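PDB 4G6T: type III chaperone protein ShcA from Pseudomonas syringae pv. tomato, which probably acts as a class IA type III secretion chaperone of the CesT family, binding its effector protein before secretion. Local coordinates for residues 50-54 / 100-104. Numbering follows the deposited sequence.
Sequences ARERL and SIPRE
Two inner, neighbouring strands of the antiparallel sheet of this CesT-family chaperone, 53-59 and 95-102, pair here at the start of the first and the end of the second. Leu54 and Ile101 form a hydrogen-bonded antiparallel pair: Leu54 N donates to Ile101 O at 2.9 Å, and Ile101 N returns a bond of like length to Leu54 O. Arg53 and Pro102 follow as a non-hydrogen-bonded pair, a position in which the proline ring costs no bond between the strands. One further backbone hydrogen bond lies beyond the strand end, where the first residue of the 3-10 turn, Arg103, gives its N-H to Glu52 O (2.9 Å); the donor stands 38° above that carbonyl plane. Glu52 O accepts from a water as well, and this water bridges it to Glu104 OE1. On the hairpin side, a G1 beta bulge places Glu52 and Arg53 together opposite Asp48 of strand 41-48. Leu54 and Ile101 share the buried face, covered by Leu106 and helix 108-127. On the other face, with chi1 at 54° and the chain extended beyond it, Arg53 lays both CB and CD against Ser100 OG, CD at 3.5 Å, while NE reaches Asp48 in a salt bridge. Arg103 is bent at chi2 and chi3, packs on Phe8 and Tyr9 of helix 8-19, and gives NH1 to Ser5 O. Its link to Glu52 is a long salt bridge of charge alone, carboxylate and guanidinium planes 90° apart, with no N-H aimed at the oxygen. The same Glu52 OE1 lies 4.4 Å from Glu104 OE2, a like charge that the guanidinium probably offsets in part. Arg103 NE, 3.9 Å from Glu52 OE1, is buried with no hydrogen-bond partner.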
loop_
_atom_site.group_PDB
_atom_site.type_symbol
_atom_site.label_atom_id
_atom_site.label_comp_id
_atom_site.label_asym_id
_atom_site.label_seq_id
_atom_site.Cartn_x
_atom_site.Cartn_y
_atom_site.Cartn_z
ATOM N N ALA A 50 -8.339 10.748 -8.936
ATOM C CA ALA A 50 -8.415 12.140 -9.365
ATOM C C ALA A 50 -7.067 12.653 -9.794
ATOM O O ALA A 50 -6.970 13.435 -10.781
ATOM C CB ALA A 50 -8.999 12.988 -8.260
ATOM N N ARG A 51 -5.999 12.235 -9.116
ATOM C CA ARG A 51 -4.659 12.675 -9.444
ATOM C C ARG A 51 -3.859 11.681 -10.242
ATOM O O ARG A 51 -2.668 11.873 -10.473
ATOM C CB ARG A 51 -3.920 13.108 -8.153
ATOM C CG ARG A 51 -4.709 14.055 -7.244
ATOM C CD ARG A 51 -3.907 14.568 -6.057
ATOM N NE ARG A 51 -4.677 15.417 -5.118
ATOM C CZ ARG A 51 -5.517 14.982 -4.179
ATOM N NH1 ARG A 51 -5.743 13.681 -3.988
ATOM N NH2 ARG A 51 -6.166 15.858 -3.405
ATOM N N GLU A 52 -4.505 10.600 -10.698
ATOM C CA GLU A 52 -3.894 9.659 -11.607
ATOM C C GLU A 52 -2.572 9.145 -11.060
ATOM O O GLU A 52 -1.579 9.112 -11.682
ATOM C CB GLU A 52 -3.759 10.239 -13.027
ATOM C CG GLU A 52 -5.119 10.589 -13.598
ATOM C CD GLU A 52 -5.043 11.106 -15.043
ATOM O OE1 GLU A 52 -4.546 10.381 -15.937
ATOM O OE2 GLU A 52 -5.506 12.248 -15.275
ATOM N N ARG A 53 -2.655 8.563 -9.858
ATOM C CA ARG A 53 -1.457 8.011 -9.262
ATOM C C ARG A 53 -1.829 6.875 -8.289
ATOM O O ARG A 53 -2.930 6.896 -7.723
ATOM C CB ARG A 53 -0.629 9.118 -8.483
ATOM C CG ARG A 53 -1.429 9.867 -7.450
ATOM C CD ARG A 53 -0.683 11.010 -6.706
ATOM N NE ARG A 53 -1.481 11.408 -5.587
ATOM C CZ ARG A 53 -1.004 11.855 -4.407
ATOM N NH1 ARG A 53 0.305 11.970 -4.224
ATOM N NH2 ARG A 53 -1.849 12.060 -3.459
ATOM N N LEU A 54 -0.889 5.988 -8.097
ATOM C CA LEU A 54 -1.019 4.922 -7.092
ATOM C C LEU A 54 -0.080 5.270 -5.956
ATOM O O LEU A 54 1.100 5.549 -6.183
ATOM C CB LEU A 54 -0.638 3.620 -7.722
ATOM C CG LEU A 54 -0.802 2.364 -6.808
ATOM C CD1 LEU A 54 -2.277 2.093 -6.458
ATOM C CD2 LEU A 54 -0.099 1.125 -7.399
ATOM N N SER A 100 4.842 7.526 -4.436
ATOM C CA SER A 100 3.776 7.697 -5.409
ATOM C C SER A 100 4.280 7.291 -6.752
ATOM O O SER A 100 5.419 7.566 -7.138
ATOM C CB SER A 100 3.283 9.141 -5.473
ATOM O OG SER A 100 2.343 9.294 -6.514
ATOM N N ILE A 101 3.443 6.600 -7.518
ATOM C CA ILE A 101 3.787 6.192 -8.899
ATOM C C ILE A 101 2.675 6.761 -9.816
ATOM O O ILE A 101 1.491 6.421 -9.693
ATOM C CB ILE A 101 3.886 4.670 -9.099
ATOM C CG1 ILE A 101 4.761 3.961 -8.046
ATOM C CG2 ILE A 101 4.361 4.411 -10.526
ATOM C CD1 ILE A 101 4.659 2.435 -8.079
ATOM N N PRO A 102 3.036 7.674 -10.733
ATOM C CA PRO A 102 1.988 8.156 -11.652
ATOM C C PRO A 102 1.494 7.015 -12.528
ATOM O O PRO A 102 2.247 6.105 -12.867
ATOM C CB PRO A 102 2.711 9.181 -12.500
ATOM C CG PRO A 102 4.000 9.437 -11.857
ATOM C CD PRO A 102 4.378 8.266 -10.984
ATOM N N ARG A 103 0.206 7.127 -12.877
ATOM C CA ARG A 103 -0.459 6.071 -13.685
ATOM C C ARG A 103 0.354 5.749 -14.930
ATOM O O ARG A 103 0.526 4.562 -15.264
ATOM C CB ARG A 103 -1.894 6.477 -14.028
ATOM C CG ARG A 103 -2.700 5.437 -14.868
ATOM C CD ARG A 103 -3.611 6.120 -15.952
ATOM N NE ARG A 103 -4.888 6.577 -15.430
ATOM C CZ ARG A 103 -6.092 6.026 -15.680
ATOM N NH1 ARG A 103 -6.241 4.966 -16.498
ATOM N NH2 ARG A 103 -7.180 6.560 -15.122
ATOM N N GLU A 104 0.860 6.785 -15.614
ATOM C CA GLU A 104 1.745 6.655 -16.798
ATOM C C GLU A 104 2.968 5.772 -16.625
ATOM O O GLU A 104 3.544 5.295 -17.578
ATOM C CB GLU A 104 2.271 8.066 -17.205
ATOM C CG GLU A 104 1.225 9.094 -17.662
ATOM C CD GLU A 104 0.466 9.883 -16.553
ATOM O OE1 GLU A 104 0.596 9.601 -15.320
ATOM O OE2 GLU A 104 -0.319 10.804 -16.927
HETATM O O HOH W 1 -0.205 11.025 -13.173
#